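Local structure of DyP-type peroxidase (Pleurotus ostreatus PC15, 6FSK) at residues D254-V262 against S272-V280. The protein is a heme b peroxidase of the dye-decolorizing family that probably uses hydrogen peroxide to oxidise dyes and, at a non-canonical site, Mn(II). The protein carries 1 engineered substitution. Residues are numbered along the deposited sequence; the frame is centred on the assembly and turned at random.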
ATOM      1  N   ASP A 254       7.855  19.396  11.890  1.00 11.73           N
ATOM      2  CA  ASP A 254       8.228  19.910  13.272  1.00 11.81           C
ATOM      3  C   ASP A 254       9.095  18.895  14.052  1.00 13.37           C
ATOM      4  O   ASP A 254      10.202  19.228  14.586  1.00 12.34           O
ATOM      5  CB  ASP A 254       6.948  20.317  13.969  1.00 13.12           C
ATOM      6  CG  ASP A 254       7.120  20.864  15.345  1.00 15.08           C
ATOM      7  OD1 ASP A 254       8.254  21.265  15.746  1.00 14.99           O
ATOM      8  OD2 ASP A 254       6.118  20.945  16.073  1.00 16.02           O
ATOM      9  N   PHE A 255       8.648  17.626  14.063  1.00 12.24           N
ATOM     10  CA  PHE A 255       9.460  16.554  14.583  1.00 11.83           C
ATOM     11  C   PHE A 255      10.869  16.549  14.059  1.00 13.28           C
ATOM     12  O   PHE A 255      11.840  16.499  14.814  1.00 13.06           O
ATOM     13  CB  PHE A 255       8.758  15.228  14.318  1.00 12.60           C
ATOM     14  CG  PHE A 255       9.565  14.058  14.727  1.00 12.28           C
ATOM     15  CD1 PHE A 255       9.767  13.825  16.081  1.00 11.96           C
ATOM     16  CD2 PHE A 255      10.181  13.264  13.786  1.00 11.85           C
ATOM     17  CE1 PHE A 255      10.530  12.728  16.489  1.00 12.98           C
ATOM     18  CE2 PHE A 255      10.976  12.144  14.214  1.00 13.29           C
ATOM     19  CZ  PHE A 255      11.113  11.919  15.540  1.00 13.53           C
ATOM     20  N   LEU A 256      11.019  16.545  12.754  1.00 10.93           N
ATOM     21  CA  LEU A 256      12.355  16.495  12.128  1.00 11.19           C
ATOM     22  C   LEU A 256      13.159  17.731  12.525  1.00 12.79           C
ATOM     23  O   LEU A 256      14.309  17.607  12.941  1.00 13.95           O
ATOM     24  CB  LEU A 256      12.298  16.358  10.603  1.00 11.50           C
ATOM     25  CG  LEU A 256      11.632  15.131  10.050  1.00 11.15           C
ATOM     26  CD1 LEU A 256      11.763  15.211   8.523  1.00 12.13           C
ATOM     27  CD2 LEU A 256      12.222  13.860  10.559  1.00 11.24           C
ATOM     28  N   GLU A 257      12.555  18.914  12.438  1.00 13.69           N
ATOM     29  CA  GLU A 257      13.222  20.141  12.808  1.00 13.29           C
ATOM     30  C   GLU A 257      13.672  20.145  14.244  1.00 14.96           C
ATOM     31  O   GLU A 257      14.705  20.807  14.560  1.00 14.93           O
ATOM     32  CB  GLU A 257      12.237  21.293  12.643  1.00 15.91           C
ATOM     33  CG  GLU A 257      11.996  21.783  11.287  1.00 24.15           C
ATOM     34  CD  GLU A 257      10.865  22.839  11.239  1.00 25.47           C
ATOM     35  OE1 GLU A 257      10.293  23.333  12.272  1.00 26.46           O
ATOM     36  OE2 GLU A 257      10.610  23.181  10.082  1.00 32.42           O
ATOM     37  N   SER A 258      12.948  19.457  15.089  1.00 13.63           N
ATOM     38  CA  SER A 258      13.188  19.474  16.561  1.00 14.04           C
ATOM     39  C   SER A 258      14.212  18.427  16.961  1.00 15.35           C
ATOM     40  O   SER A 258      14.684  18.405  18.081  1.00 16.36           O
ATOM     41  CB  SER A 258      11.892  19.297  17.294  1.00 15.14           C
ATOM     42  OG  SER A 258      11.000  20.346  17.036  1.00 15.56           O
ATOM     43  N   ASN A 259      14.573  17.527  16.049  1.00 14.26           N
ATOM     44  CA  ASN A 259      15.481  16.388  16.347  1.00 13.37           C
ATOM     45  C   ASN A 259      16.595  16.243  15.294  1.00 14.22           C
ATOM     46  O   ASN A 259      16.864  15.159  14.786  1.00 12.87           O
ATOM     47  CB  ASN A 259      14.689  15.075  16.380  1.00 13.78           C
ATOM     48  CG  ASN A 259      13.824  14.991  17.575  1.00 15.73           C
ATOM     49  OD1 ASN A 259      14.283  14.556  18.650  1.00 17.50           O
ATOM     50  ND2 ASN A 259      12.588  15.451  17.456  1.00 14.13           N
ATOM     51  N   PRO A 260      17.264  17.326  14.877  1.00 13.91           N
ATOM     52  CA  PRO A 260      18.298  17.178  13.856  1.00 14.32           C
ATOM     53  C   PRO A 260      19.373  16.213  14.323  1.00 13.33           C
ATOM     54  O   PRO A 260      19.788  16.241  15.536  1.00 14.29           O
ATOM     55  CB  PRO A 260      18.902  18.569  13.719  1.00 16.17           C
ATOM     56  CG  PRO A 260      18.638  19.219  15.044  1.00 14.28           C
ATOM     57  CD  PRO A 260      17.239  18.687  15.444  1.00 14.79           C
ATOM     58  N   ILE A 261      19.864  15.396  13.417  1.00 12.95           N
ATOM     59  CA  ILE A 261      20.974  14.476  13.770  1.00 13.79           C
ATOM     60  C   ILE A 261      22.201  15.335  13.975  1.00 16.64           C
ATOM     61  O   ILE A 261      22.536  16.105  13.084  1.00 15.87           O
ATOM     62  CB  ILE A 261      21.185  13.405  12.717  1.00 13.43           C
ATOM     63  CG1 ILE A 261      20.015  12.424  12.825  1.00 13.50           C
ATOM     64  CG2 ILE A 261      22.542  12.686  12.925  1.00 14.84           C
ATOM     65  CD1 ILE A 261      19.869  11.660  11.592  1.00 15.49           C
ATOM     66  N   VAL A 262      22.848  15.179  15.129  1.00 18.51           N
ATOM     67  CA  VAL A 262      24.037  15.939  15.476  1.00 18.44           C
ATOM     68  C   VAL A 262      25.190  15.073  15.032  1.00 20.14           C
ATOM     69  O   VAL A 262      25.374  13.892  15.493  1.00 20.51           O
ATOM     70  CB  VAL A 262      24.039  16.283  16.967  1.00 23.99           C
ATOM     71  CG1 VAL A 262      25.369  16.942  17.313  1.00 26.89           C
ATOM     72  CG2 VAL A 262      22.855  17.195  17.281  1.00 25.91           C
ATOM     73  N   SER A 272      18.282  17.542  10.117  1.00 12.04           N
ATOM     74  CA  SER A 272      16.851  17.253  10.134  1.00 11.44           C
ATOM     75  C   SER A 272      16.509  16.521   8.844  1.00 12.00           C
ATOM     76  O   SER A 272      15.709  15.543   8.833  1.00 11.42           O
ATOM     77  CB  SER A 272      16.061  18.535  10.304  1.00 11.13           C
ATOM     78  OG  SER A 272      16.217  19.033  11.629  1.00 12.31           O
ATOM     79  N   GLU A 273      17.105  16.948   7.748  1.00 11.30           N
ATOM     80  CA  GLU A 273      16.860  16.297   6.443  1.00 12.86           C
ATOM     81  C   GLU A 273      17.331  14.847   6.452  1.00 11.81           C
ATOM     82  O   GLU A 273      16.648  13.915   6.011  1.00 11.68           O
ATOM     83  CB  GLU A 273      17.601  17.060   5.336  1.00 15.73           C
ATOM     84  CG  GLU A 273      17.456  16.556   3.897  1.00 20.87           C
ATOM     85  CD  GLU A 273      18.475  17.250   2.921  1.00 25.01           C
ATOM     86  OE1 GLU A 273      19.470  17.968   3.389  1.00 31.06           O
ATOM     87  OE2 GLU A 273      18.269  17.172   1.676  1.00 30.59           O
ATOM     88  N   LEU A 274      18.485  14.637   7.076  1.00 11.03           N
ATOM     89  CA  LEU A 274      19.107  13.288   7.186  1.00 11.33           C
ATOM     90  C   LEU A 274      18.205  12.449   8.074  1.00 10.74           C
ATOM     91  O   LEU A 274      18.034  11.277   7.804  1.00 11.27           O
ATOM     92  CB  LEU A 274      20.487  13.388   7.792  1.00 12.13           C
ATOM     93  CG  LEU A 274      21.206  12.064   8.060  1.00 11.83           C
ATOM     94  CD1 LEU A 274      21.424  11.311   6.796  1.00 12.47           C
ATOM     95  CD2 LEU A 274      22.529  12.266   8.782  1.00 12.86           C
ATOM     96  N   LEU A 275      17.658  12.997   9.152  1.00 10.52           N
ATOM     97  CA  LEU A 275      16.768  12.191   9.981  1.00 10.55           C
ATOM     98  C   LEU A 275      15.589  11.662   9.212  1.00 10.33           C
ATOM     99  O   LEU A 275      15.225  10.480   9.365  1.00 10.30           O
ATOM    100  CB  LEU A 275      16.283  12.928  11.259  1.00 10.87           C
ATOM    101  CG  LEU A 275      15.252  12.186  12.121  1.00 11.04           C
ATOM    102  CD1 LEU A 275      15.893  10.941  12.667  1.00 11.86           C
ATOM    103  CD2 LEU A 275      14.772  13.105  13.256  1.00 11.92           C
ATOM    104  N   GLY A 276      14.959  12.549   8.433  1.00  9.88           N
ATOM    105  CA  GLY A 276      13.807  12.114   7.606  1.00 10.58           C
ATOM    106  C   GLY A 276      14.177  10.971   6.689  1.00 10.88           C
ATOM    107  O   GLY A 276      13.459   9.963   6.605  1.00  9.78           O
ATOM    108  N   ALA A 277      15.299  11.133   6.035  1.00 10.25           N
ATOM    109  CA  ALA A 277      15.798  10.125   5.096  1.00  9.66           C
ATOM    110  C   ALA A 277      16.048   8.804   5.770  1.00 10.20           C
ATOM    111  O   ALA A 277      15.769   7.728   5.242  1.00 10.77           O
ATOM    112  CB  ALA A 277      17.056  10.615   4.381  1.00 10.08           C
ATOM    113  N   ARG A 278      16.570   8.881   6.995  1.00  9.25           N
ATOM    114  CA  ARG A 278      16.909   7.676   7.789  1.00  9.97           C
ATOM    115  C   ARG A 278      15.663   6.990   8.351  1.00  9.23           C
ATOM    116  O   ARG A 278      15.651   5.756   8.454  1.00 10.55           O
ATOM    117  CB  ARG A 278      17.993   7.996   8.801  1.00  9.89           C
ATOM    118  CG  ARG A 278      19.328   8.288   8.173  1.00 10.85           C
ATOM    119  CD  ARG A 278      20.407   8.580   9.146  1.00 11.96           C
ATOM    120  NE  ARG A 278      20.661   7.468  10.127  1.00 10.65           N
ATOM    121  CZ  ARG A 278      21.563   6.474   9.959  1.00 11.44           C
ATOM    122  NH1 ARG A 278      22.209   6.313   8.782  1.00 13.58           N
ATOM    123  NH2 ARG A 278      21.822   5.607  10.934  1.00 14.11           N
ATOM    124  N   ILE A 279      14.609   7.739   8.613  1.00  9.94           N
ATOM    125  CA  ILE A 279      13.358   7.169   9.068  1.00  9.83           C
ATOM    126  C   ILE A 279      12.669   6.443   7.880  1.00  9.44           C
ATOM    127  O   ILE A 279      12.010   5.440   8.083  1.00  9.91           O
ATOM    128  CB  ILE A 279      12.424   8.273   9.633  1.00 11.42           C
ATOM    129  CG1 ILE A 279      12.944   8.520  11.079  1.00 13.61           C
ATOM    130  CG2 ILE A 279      10.955   7.870   9.523  1.00 14.45           C
ATOM    131  CD1 ILE A 279      12.298   9.738  11.668  1.00 14.88           C
ATOM    132  N   VAL A 280      12.786   6.977   6.673  1.00  9.61           N
ATOM    133  CA  VAL A 280      12.110   6.366   5.515  1.00  9.32           C
ATOM    134  C   VAL A 280      12.944   5.271   4.905  1.00 10.16           C
ATOM    135  O   VAL A 280      12.450   4.203   4.522  1.00 10.22           O
ATOM    136  CB  VAL A 280      11.800   7.457   4.483  1.00  9.96           C
ATOM    137  CG1 VAL A 280      11.231   6.811   3.208  1.00 11.39           C
ATOM    138  CG2 VAL A 280      10.805   8.428   5.070  1.00 10.72           C
TER
HETATM  139  O   HOH W   1      16.547  21.538  12.609  1.00 21.36           O
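F255 meets I279 with the edge of its ring, CE2 lying 3.7 Å from I279 CD1 near the ring plane; CG anti to the backbone N (chi1 176°) directs the ring toward I279 and L275. L256 is a knob in the hole formed by S272, L275, G276 and I279, its CD1 3.8 Å from G276 CA, where glycine leaves room for the methyl. The carbonyl of L256 receives S272 OG at 2.7 Å, from 47° above its plane, while N259 N reaches it from the opposite face. A water donates to E257 O and S272 OG. N259 turns its amide back to F255 O (ND2 2.9 Å), and its backbone O lies 3.3 Å from L275 CD2. I261 drives CD1 between L274 and L275, 3.5 Å from L275 CA. With an alanine in place of S272, L256 O would probably lose its link to helix 268-280 and the water one of its anchors. Helix 268-280 runs on to the heme, where I279 backbone-bonds to the axial ligand H329 and V280 touches the cofactor. The axes of segments 254-258 and 272-280 stand at 121° across an apolar interior, a serine-water network tying down carbonyls ending helix 249-258.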